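Local coordinates for 2-C-methyl-D-erythritol 2,4-cyclodiphosphate synthase (Francisella tularensis subsp. tularensis, PDB 3RE3), which catalyses ring closure of 4-diphosphocytidyl-2-C-methyl-D-erythritol 2-phosphate to 2-C-methyl-D-erythritol 2,4-cyclodiphosphate, releasing CMP, in the non-mevalonate route to isoprenoids, at residues 46-49 with 50-54; 75-79 with 80-84; 108-111 with 112-115; 119-122 with 123-127. All blocks are in the same frame, centred on the assembly; numbering follows the deposited sequence.

Contact 1 (46-49 with 50-54); sequences LIHA and LCDAI. With POP (pyrophosphate 2-), chain E.
Leu50 N donates to Leu46 O over 2.8 Å, the shortest bond in a run of four i to i+4 bonds that marks residues 46-53 as regular alpha-helix. Cys51 N to Ile47 O (2.9 Å) and Ala53 N to Ala49 O follow the same pattern, and Asp52 N meets His48 O almost straight, with an N-H...O angle of 174°. That last bond sets His48 and Asp52 one turn apart on one side of the helix. With CG of His48 anti to its amide nitrogen (chi1 -169°), the imidazole stands out from the helix alongside the Asp52 carboxylate, and Asp52 OD2 arrives at its edge in the ring plane, 3.3 Å from His48 CD2. Ring and carboxylate planes stand 79° apart. One oxygen of the bound pyrophosphate, O1, lies over a face of the imidazole, 3.2 Å from His48 CE1. The other carboxylate oxygen, Asp52 OD1, accepts from Ile63 N, which restrains the rotation of the group.

Toward the interior the residues turn apolar. Leu46 CD2 rests 4.1 Å from Leu50 CB, and Ile47 CG2 packs 4.0 Å from Cys51 SG. Ala49 and Ala53 are small enough to let the helix lie close on strand 151-161, while Ile47, Leu50 and Cys51 meet Leu83 of helix 79-92. The helix is thus two-sided: aliphatic groups anchor it in the core, whereas His48 and Asp52 form a polar side, with Lys136 of the second subunit packing on Asp52, consistent with the diphosphate-binding part of this family's active site.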
loop_
_atom_site.group_PDB
_atom_site.type_symbol
_atom_site.label_atom_id
_atom_site.label_comp_id
_atom_site.label_asym_id
_atom_site.label_seq_id
_atom_site.Cartn_x
_atom_site.Cartn_y
_atom_site.Cartn_z
ATOM N N LEU A 46 0.970 -12.047 7.896
ATOM C CA LEU A 46 0.063 -11.004 8.374
ATOM C C LEU A 46 0.536 -10.395 9.690
ATOM O O LEU A 46 0.629 -9.181 9.823
ATOM C CB LEU A 46 -1.376 -11.513 8.494
ATOM C CG LEU A 46 -2.388 -10.404 8.792
ATOM C CD1 LEU A 46 -3.830 -10.833 8.580
ATOM C CD2 LEU A 46 -2.210 -9.926 10.203
ATOM N N ILE A 47 0.831 -11.239 10.666
ATOM C CA ILE A 47 1.258 -10.717 11.945
ATOM C C ILE A 47 2.543 -9.916 11.748
ATOM O O ILE A 47 2.817 -8.953 12.459
ATOM C CB ILE A 47 1.429 -11.830 12.983
ATOM C CG1 ILE A 47 0.056 -12.387 13.354
ATOM C CG2 ILE A 47 2.161 -11.312 14.219
ATOM C CD1 ILE A 47 0.052 -13.247 14.595
ATOM N N HIS A 48 3.331 -10.322 10.771
ATOM C CA HIS A 48 4.559 -9.612 10.466
ATOM C C HIS A 48 4.271 -8.197 9.944
ATOM O O HIS A 48 4.758 -7.217 10.507
ATOM C CB HIS A 48 5.397 -10.406 9.460
ATOM C CG HIS A 48 6.787 -9.882 9.284
ATOM N ND1 HIS A 48 7.900 -10.685 9.380
ATOM C CD2 HIS A 48 7.242 -8.638 9.002
ATOM C CE1 HIS A 48 8.985 -9.957 9.175
ATOM N NE2 HIS A 48 8.612 -8.714 8.945
ATOM N N ALA A 49 3.468 -8.085 8.891
ATOM C CA ALA A 49 3.140 -6.775 8.362
ATOM C C ALA A 49 2.449 -5.932 9.457
ATOM O O ALA A 49 2.641 -4.718 9.554
ATOM C CB ALA A 49 2.254 -6.911 7.146
ATOM N N LEU A 50 1.659 -6.598 10.293
ATOM C CA LEU A 50 0.921 -5.933 11.362
ATOM C C LEU A 50 1.853 -5.323 12.404
ATOM O O LEU A 50 1.691 -4.174 12.768
ATOM C CB LEU A 50 -0.038 -6.912 12.026
ATOM C CG LEU A 50 -0.794 -6.395 13.234
ATOM C CD1 LEU A 50 -1.621 -5.200 12.841
ATOM C CD2 LEU A 50 -1.689 -7.485 13.786
ATOM N N CYS A 51 2.824 -6.098 12.881
ATOM C CA CYS A 51 3.846 -5.585 13.787
ATOM C C CYS A 51 4.593 -4.417 13.167
ATOM O O CYS A 51 4.810 -3.400 13.814
ATOM C CB CYS A 51 4.838 -6.679 14.151
ATOM S SG CYS A 51 4.141 -7.990 15.166
ATOM N N ASP A 52 4.992 -4.578 11.913
ATOM C CA ASP A 52 5.635 -3.505 11.172
ATOM C C ASP A 52 4.791 -2.228 11.146
ATOM O O ASP A 52 5.332 -1.138 11.285
ATOM C CB ASP A 52 5.938 -3.954 9.736
ATOM C CG ASP A 52 7.212 -4.780 9.632
ATOM O OD1 ASP A 52 8.011 -4.772 10.599
ATOM O OD2 ASP A 52 7.424 -5.418 8.572
ATOM N N ALA A 53 3.480 -2.356 10.960
ATOM C CA ALA A 53 2.612 -1.186 10.869
ATOM C C ALA A 53 2.584 -0.439 12.201
ATOM O O ALA A 53 2.640 0.794 12.258
ATOM C CB ALA A 53 1.203 -1.592 10.455
ATOM N N ILE A 54 2.499 -1.210 13.274
ATOM C CA ILE A 54 2.412 -0.654 14.612
ATOM C C ILE A 54 3.714 0.040 15.017
ATOM O O ILE A 54 3.694 1.187 15.445
ATOM C CB ILE A 54 1.987 -1.728 15.620
ATOM C CG1 ILE A 54 0.485 -1.986 15.472
ATOM C CG2 ILE A 54 2.310 -1.301 17.037
ATOM C CD1 ILE A 54 -0.017 -3.218 16.181
HETATM P P1 POP E . 9.503 -11.689 5.194
HETATM O O1 POP E . 9.656 -10.497 6.111
HETATM O O2 POP E . 9.527 -11.212 3.759
HETATM O O3 POP E . 10.650 -12.643 5.426
HETATM O O POP E . 8.103 -12.439 5.506
HETATM P P2 POP E . 7.959 -13.759 6.433
HETATM O O4 POP E . 6.510 -13.888 6.836
HETATM O O5 POP E . 8.390 -14.996 5.675
HETATM O O6 POP E . 8.789 -13.617 7.689
#

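Contact 2 (75-79 with 80-84); sequences KNIDS and KFFLA
Two bonds to Asp78 start the helix that follows it. Its backbone O accepts from Phe81 N at 2.9 Å, and its side-chain OD1 receives Lys80 N at 3.3 Å, a long but nearly straight bond (171°) that reaches the oxygen from above the carboxylate plane. This is N-capping: aspartate is short and acidic, well suited to an amide of the first turn that has no carbonyl partner within the helix. CG anti to the amide nitrogen (chi1 -167°) brings the carboxylate alongside Lys80, where OD1 can reach its N-H. Ser79 O then takes Leu83 N, the first i to i+4 bond. The methylenes of Lys80 pass beside the carboxylate, Asp78 OD1 lying 3.6 Å from Lys80 CG; the opposite charges are near but not in contact, with Asp78 OD2 4.4 Å from Lys80 NZ.

Ile77, just before the cap, crosses Phe82 at about a right angle, with Ile77 CD1 3.7 Å from Phe82 CZ. Joining the residue before the N-cap to the fourth helical residue, this pair is a hydrophobic staple.

Phe82 also meets Phe67 edge-to-face. Deeper in, Leu83 is wedged between helices 45-57 and 115-126, and Lys80 lies over Cys121 and Ile125 of the latter.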
loop_
_atom_site.group_PDB
_atom_site.type_symbol
_atom_site.label_atom_id
_atom_site.label_comp_id
_atom_site.label_asym_id
_atom_site.label_seq_id
_atom_site.Cartn_x
_atom_site.Cartn_y
_atom_site.Cartn_z
ATOM N N LYS A 75 12.366 -16.266 15.838
ATOM C CA LYS A 75 12.714 -17.449 15.061
ATOM C C LYS A 75 11.514 -18.381 14.886
ATOM O O LYS A 75 10.607 -18.105 14.096
ATOM C CB LYS A 75 13.870 -18.197 15.732
ATOM C CG LYS A 75 14.434 -19.349 14.914
ATOM C CD LYS A 75 15.476 -20.112 15.707
ATOM C CE LYS A 75 16.874 -19.840 15.191
ATOM N NZ LYS A 75 17.879 -20.238 16.208
ATOM N N ASN A 76 11.520 -19.484 15.629
ATOM C CA ASN A 76 10.480 -20.497 15.511
ATOM C C ASN A 76 9.339 -20.345 16.517
ATOM O O ASN A 76 8.439 -21.180 16.566
ATOM C CB ASN A 76 11.081 -21.898 15.609
ATOM C CG ASN A 76 10.243 -22.938 14.891
ATOM O OD1 ASN A 76 10.493 -23.259 13.727
ATOM N ND2 ASN A 76 9.237 -23.468 15.578
ATOM N N ILE A 77 9.383 -19.289 17.326
ATOM C CA ILE A 77 8.324 -19.027 18.302
ATOM C C ILE A 77 7.036 -18.561 17.620
ATOM O O ILE A 77 7.076 -17.809 16.645
ATOM C CB ILE A 77 8.735 -17.967 19.350
ATOM C CG1 ILE A 77 10.245 -17.988 19.593
ATOM C CG2 ILE A 77 7.969 -18.176 20.649
ATOM C CD1 ILE A 77 11.030 -17.122 18.634
ATOM N N ASP A 78 5.897 -18.990 18.156
ATOM C CA ASP A 78 4.610 -18.641 17.572
ATOM C C ASP A 78 4.573 -17.132 17.382
ATOM O O ASP A 78 4.894 -16.379 18.298
ATOM C CB ASP A 78 3.472 -19.088 18.494
ATOM C CG ASP A 78 2.115 -19.035 17.818
ATOM O OD1 ASP A 78 1.972 -18.311 16.809
ATOM O OD2 ASP A 78 1.188 -19.721 18.296
ATOM N N SER A 79 4.207 -16.691 16.184
ATOM C CA SER A 79 4.246 -15.270 15.868
ATOM C C SER A 79 3.346 -14.462 16.809
ATOM O O SER A 79 3.567 -13.271 17.033
ATOM C CB SER A 79 3.872 -15.035 14.405
ATOM O OG SER A 79 4.886 -14.306 13.731
ATOM N N LYS A 80 2.337 -15.126 17.366
ATOM C CA LYS A 80 1.463 -14.509 18.343
ATOM C C LYS A 80 2.242 -13.872 19.488
ATOM O O LYS A 80 1.815 -12.863 20.043
ATOM C CB LYS A 80 0.486 -15.533 18.905
ATOM C CG LYS A 80 -0.535 -16.048 17.912
ATOM C CD LYS A 80 -1.533 -16.947 18.626
ATOM C CE LYS A 80 -2.244 -17.891 17.666
ATOM N NZ LYS A 80 -3.126 -18.872 18.371
ATOM N N PHE A 81 3.364 -14.487 19.843
ATOM C CA PHE A 81 4.238 -13.980 20.890
ATOM C C PHE A 81 4.697 -12.568 20.565
ATOM O O PHE A 81 4.546 -11.651 21.374
ATOM C CB PHE A 81 5.458 -14.891 21.049
ATOM C CG PHE A 81 6.595 -14.259 21.805
ATOM C CD1 PHE A 81 6.700 -14.416 23.176
ATOM C CD2 PHE A 81 7.561 -13.514 21.144
ATOM C CE1 PHE A 81 7.741 -13.837 23.875
ATOM C CE2 PHE A 81 8.604 -12.931 21.838
ATOM C CZ PHE A 81 8.694 -13.092 23.205
ATOM N N PHE A 82 5.263 -12.407 19.374
ATOM C CA PHE A 82 5.778 -11.119 18.931
ATOM C C PHE A 82 4.691 -10.065 18.988
ATOM O O PHE A 82 4.900 -8.954 19.468
ATOM C CB PHE A 82 6.330 -11.229 17.517
ATOM C CG PHE A 82 7.475 -12.172 17.410
ATOM C CD1 PHE A 82 8.768 -11.727 17.603
ATOM C CD2 PHE A 82 7.262 -13.518 17.149
ATOM C CE1 PHE A 82 9.837 -12.604 17.514
ATOM C CE2 PHE A 82 8.328 -14.400 17.059
ATOM C CZ PHE A 82 9.615 -13.942 17.244
ATOM N N LEU A 83 3.520 -10.438 18.502
ATOM C CA LEU A 83 2.371 -9.562 18.543
ATOM C C LEU A 83 2.084 -9.133 19.985
ATOM O O LEU A 83 1.692 -7.993 20.247
ATOM C CB LEU A 83 1.167 -10.264 17.940
ATOM C CG LEU A 83 0.046 -9.298 17.654
ATOM C CD1 LEU A 83 0.597 -8.139 16.846
ATOM C CD2 LEU A 83 -1.062 -10.009 16.912
ATOM N N ALA A 84 2.304 -10.044 20.927
ATOM C CA ALA A 84 2.070 -9.722 22.320
ATOM C C ALA A 84 3.156 -8.786 22.850
ATOM O O ALA A 84 2.893 -7.936 23.699
ATOM C CB ALA A 84 1.967 -10.983 23.154
#

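Contact 3 (108-111 with 112-115); sequences APKM and LPHI
Met111 and Ile115 form the close-packed inner part of this turn, and Lys110 with Leu112 its outer, solvent-facing part. Inside, Met111 O accepts from His114 N at 2.8 Å with an N-H...O angle of 147°, an i to i+3 bond that curls the chain just ahead of helix 115-126. Beneath it Met111 CB touches Ile115 CD1 at 4.2 Å. Met111 is present as selenomethionine; its chain bends at chi2 (-59°), and the residue packs on Ala137, while Ile115 packs on Ile135. Both partners belong to strand 133-138, and the branched, apolar Ile115 suits this inward face.

Outside, contact is looser and mostly between methylenes. Lys110 and Leu112 run side by side in the same direction, with Lys110 extended from CG (chi1 -160°) until it bends at chi4; Lys110 CE lies 3.9 Å from Leu112 CB. Pro113 has no amide hydrogen to offer, which suits a position just ahead of helix 115-126. Its CB sits over the centre of the His114 ring, 3.9 Å above the plane. Lys110 O lies at the edge of that ring, in its plane, 3.4 Å from His114 CD2.

A carbonyl oxygen beside an aromatic C-H may be a mildly favourable electrostatic contact. His114 ND1 has a weak hydrogen bond with Lys117 NZ; if a charged lysine is the donor, the imidazole would probably remain neutral, its nitrogen serving as an acceptor.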
loop_
_atom_site.group_PDB
_atom_site.type_symbol
_atom_site.label_atom_id
_atom_site.label_comp_id
_atom_site.label_asym_id
_atom_site.label_seq_id
_atom_site.Cartn_x
_atom_site.Cartn_y
_atom_site.Cartn_z
ATOM N N ALA A 108 -3.735 -18.238 -3.726
ATOM C CA ALA A 108 -4.176 -19.338 -2.877
ATOM C C ALA A 108 -3.175 -19.487 -1.722
ATOM O O ALA A 108 -2.101 -18.887 -1.766
ATOM C CB ALA A 108 -4.296 -20.625 -3.686
ATOM N N PRO A 109 -3.535 -20.242 -0.664
ATOM C CA PRO A 109 -4.792 -20.981 -0.444
ATOM C C PRO A 109 -6.002 -20.071 -0.305
ATOM O O PRO A 109 -5.855 -18.846 -0.263
ATOM C CB PRO A 109 -4.549 -21.689 0.893
ATOM C CG PRO A 109 -3.525 -20.842 1.583
ATOM C CD PRO A 109 -2.626 -20.350 0.490
ATOM N N LYS A 110 -7.186 -20.657 -0.181
ATOM C CA LYS A 110 -8.369 -19.830 -0.039
ATOM C C LYS A 110 -8.490 -19.364 1.419
ATOM O O LYS A 110 -8.579 -20.180 2.343
ATOM C CB LYS A 110 -9.625 -20.554 -0.521
ATOM C CG LYS A 110 -10.760 -19.592 -0.828
ATOM C CD LYS A 110 -12.125 -20.270 -0.799
ATOM C CE LYS A 110 -13.258 -19.255 -0.987
ATOM N NZ LYS A 110 -13.259 -18.610 -2.340
HETATM N N MSE A 111 -8.466 -18.043 1.603
HETATM C CA MSE A 111 -8.461 -17.401 2.915
HETATM C C MSE A 111 -9.838 -17.309 3.554
HETATM O O MSE A 111 -9.966 -17.370 4.771
HETATM C CB MSE A 111 -7.912 -15.979 2.799
HETATM C CG MSE A 111 -6.493 -15.884 2.311
HETATM SE SE MSE A 111 -5.242 -16.829 3.455
HETATM C CE MSE A 111 -3.741 -16.763 2.219
ATOM N N LEU A 112 -10.866 -17.153 2.725
ATOM C CA LEU A 112 -12.196 -16.800 3.209
ATOM C C LEU A 112 -12.675 -17.563 4.458
ATOM O O LEU A 112 -13.205 -16.956 5.393
ATOM C CB LEU A 112 -13.219 -16.931 2.083
ATOM C CG LEU A 112 -14.646 -16.586 2.514
ATOM C CD1 LEU A 112 -14.766 -15.113 2.930
ATOM C CD2 LEU A 112 -15.640 -16.936 1.414
ATOM N N PRO A 113 -12.487 -18.889 4.487
ATOM C CA PRO A 113 -12.920 -19.667 5.651
ATOM C C PRO A 113 -12.198 -19.307 6.956
ATOM O O PRO A 113 -12.777 -19.492 8.028
ATOM C CB PRO A 113 -12.564 -21.113 5.264
ATOM C CG PRO A 113 -12.387 -21.104 3.808
ATOM C CD PRO A 113 -11.881 -19.743 3.455
ATOM N N HIS A 114 -10.947 -18.856 6.870
ATOM C CA HIS A 114 -10.125 -18.638 8.065
ATOM C C HIS A 114 -10.041 -17.199 8.610
ATOM O O HIS A 114 -9.446 -16.966 9.659
ATOM C CB HIS A 114 -8.730 -19.212 7.828
ATOM C CG HIS A 114 -8.742 -20.500 7.059
ATOM N ND1 HIS A 114 -8.982 -21.722 7.650
ATOM C CD2 HIS A 114 -8.572 -20.748 5.737
ATOM C CE1 HIS A 114 -8.957 -22.667 6.727
ATOM N NE2 HIS A 114 -8.709 -22.103 5.560
ATOM N N ILE A 115 -10.662 -16.254 7.917
ATOM C CA ILE A 115 -10.485 -14.837 8.210
ATOM C C ILE A 115 -11.069 -14.417 9.570
ATOM O O ILE A 115 -10.411 -13.734 10.362
ATOM C CB ILE A 115 -11.058 -13.979 7.059
ATOM C CG1 ILE A 115 -9.995 -13.791 5.982
ATOM C CG2 ILE A 115 -11.574 -12.614 7.545
ATOM C CD1 ILE A 115 -10.567 -13.323 4.660
#

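Contact 4 (119-122 with 123-127); sequences RACL and ANILE
Cys121 and Ile125 stand one turn apart on one side of the helix, and their ends meet: Cys121 SG is 3.9 Å from Ile125 CD1. SG of Cys121 is anti to its amide nitrogen (chi1 170°). CG1 of Ile125, anti to its carbonyl carbon (chi1 -66°), leads back toward the previous turn, and chi2 places CD1 against SG, close to Cys121 O as well.

Leu122 and Leu126 occupy the neighbouring, more buried side. Instead of touching by their methyl ends, they are related through the backbone: Leu126 CG lies 3.4 Å from Leu122 O, the same oxygen that accepts Leu126 N at 2.9 Å. Branched leucines suit this side, where Leu122 reaches Leu46, Ile47 and Leu83 on the two adjoining helices. Ala123, which donates to Arg119 O at 2.8 Å, is small where the helix comes down on Ile128, Ile130 and Ile133. Asn124 N donates to Ala120 O, and Ile125 N to Cys121 O at 3.3 Å. At the end Glu127 adopts a positive phi of 56°, and its N bonds Asn124 O at 3.0 Å, part of a Schellman motif that closes the helix.

The polar partners of Arg119 lie outside the two segments. NE donates to Ile133 O, NH1 makes a weak bond to Gly59 O of the third subunit, where the arginine also packs on Lys65, and NH2 forms a long, weak ion pair with Glu116 OE1. One buried arginine thus ties its helix to strand 133-138 and, more loosely, to another subunit, and these partners would probably ease the burial of its charge.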
loop_
_atom_site.group_PDB
_atom_site.type_symbol
_atom_site.label_atom_id
_atom_site.label_comp_id
_atom_site.label_asym_id
_atom_site.label_seq_id
_atom_site.Cartn_x
_atom_site.Cartn_y
_atom_site.Cartn_z
ATOM N N ARG A 119 -9.350 -12.753 12.862
ATOM C CA ARG A 119 -9.762 -11.509 13.469
ATOM C C ARG A 119 -9.934 -11.692 14.972
ATOM O O ARG A 119 -9.509 -10.847 15.753
ATOM C CB ARG A 119 -11.066 -11.013 12.859
ATOM C CG ARG A 119 -10.973 -10.606 11.429
ATOM C CD ARG A 119 -12.324 -10.109 10.950
ATOM N NE ARG A 119 -12.557 -8.714 11.299
ATOM C CZ ARG A 119 -13.760 -8.158 11.391
ATOM N NH1 ARG A 119 -13.876 -6.876 11.691
ATOM N NH2 ARG A 119 -14.849 -8.888 11.182
ATOM N N ALA A 120 -10.547 -12.805 15.366
ATOM C CA ALA A 120 -10.829 -13.075 16.767
ATOM C C ALA A 120 -9.521 -13.287 17.512
ATOM O O ALA A 120 -9.296 -12.749 18.601
ATOM C CB ALA A 120 -11.715 -14.297 16.898
ATOM N N CYS A 121 -8.663 -14.077 16.896
ATOM C CA CYS A 121 -7.352 -14.377 17.435
ATOM C C CYS A 121 -6.561 -13.108 17.725
ATOM O O CYS A 121 -6.025 -12.946 18.810
ATOM C CB CYS A 121 -6.577 -15.262 16.447
ATOM S SG CYS A 121 -4.844 -15.486 16.831
ATOM N N LEU A 122 -6.477 -12.215 16.748
ATOM C CA LEU A 122 -5.642 -11.038 16.902
ATOM C C LEU A 122 -6.313 -9.964 17.762
ATOM O O LEU A 122 -5.653 -9.304 18.559
ATOM C CB LEU A 122 -5.245 -10.469 15.541
ATOM C CG LEU A 122 -4.779 -11.417 14.429
ATOM C CD1 LEU A 122 -4.706 -10.641 13.126
ATOM C CD2 LEU A 122 -3.450 -12.092 14.728
ATOM N N ALA A 123 -7.613 -9.778 17.591
ATOM C CA ALA A 123 -8.336 -8.836 18.431
ATOM C C ALA A 123 -8.124 -9.197 19.897
ATOM O O ALA A 123 -8.039 -8.323 20.760
ATOM C CB ALA A 123 -9.825 -8.839 18.103
ATOM N N ASN A 124 -8.069 -10.496 20.169
ATOM C CA ASN A 124 -7.901 -10.973 21.524
ATOM C C ASN A 124 -6.541 -10.587 22.064
ATOM O O ASN A 124 -6.435 -9.983 23.121
ATOM C CB ASN A 124 -8.095 -12.485 21.597
ATOM C CG ASN A 124 -8.110 -13.000 23.021
ATOM O OD1 ASN A 124 -9.095 -12.852 23.731
ATOM N ND2 ASN A 124 -7.015 -13.604 23.444
ATOM N N ILE A 125 -5.496 -10.934 21.327
ATOM C CA ILE A 125 -4.133 -10.660 21.781
ATOM C C ILE A 125 -3.942 -9.160 21.971
ATOM O O ILE A 125 -3.277 -8.713 22.902
ATOM C CB ILE A 125 -3.069 -11.148 20.791
ATOM C CG1 ILE A 125 -3.082 -12.670 20.706
ATOM C CG2 ILE A 125 -1.689 -10.651 21.212
ATOM C CD1 ILE A 125 -2.887 -13.185 19.303
ATOM N N LEU A 126 -4.532 -8.390 21.065
ATOM C CA LEU A 126 -4.357 -6.953 21.038
ATOM C C LEU A 126 -5.346 -6.265 21.965
ATOM O O LEU A 126 -5.235 -5.066 22.237
ATOM C CB LEU A 126 -4.533 -6.438 19.617
ATOM C CG LEU A 126 -3.417 -6.792 18.635
ATOM C CD1 LEU A 126 -3.764 -6.304 17.236
ATOM C CD2 LEU A 126 -2.101 -6.188 19.117
ATOM N N GLU A 127 -6.319 -7.036 22.438
ATOM C CA GLU A 127 -7.326 -6.527 23.354
ATOM C C GLU A 127 -8.043 -5.327 22.762
ATOM O O GLU A 127 -8.101 -4.266 23.372
ATOM C CB GLU A 127 -6.674 -6.171 24.680
ATOM C CG GLU A 127 -5.974 -7.347 25.307
ATOM C CD GLU A 127 -5.058 -6.935 26.423
ATOM O OE1 GLU A 127 -5.526 -6.216 27.342
ATOM O OE2 GLU A 127 -3.869 -7.322 26.368
#

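Along the chain the four contacts come in series, 46-54, 75-84, 108-115 and 119-127. Contacts 1, 2 and 4 lie on helices 45-57, 79-92 and 115-126, with centres about 12 to 14 Å apart, and touch one another: Leu83 CD2 meets Leu122 CD2 at 3.8 Å, and Ile47 CD1 meets Leu122 CD2 at 3.7 Å. Helices 45-57 and 115-126 lie on the mixed sheet, and helix 79-92 packs on these two. Contact 3, about 21 Å from contact 2 centre to centre, is the loop leading into helix 115-126, which connects strands 96-105 and 133-138 in a beta-alpha-beta unit. Contact 1 carries the pyrophosphate-facing side.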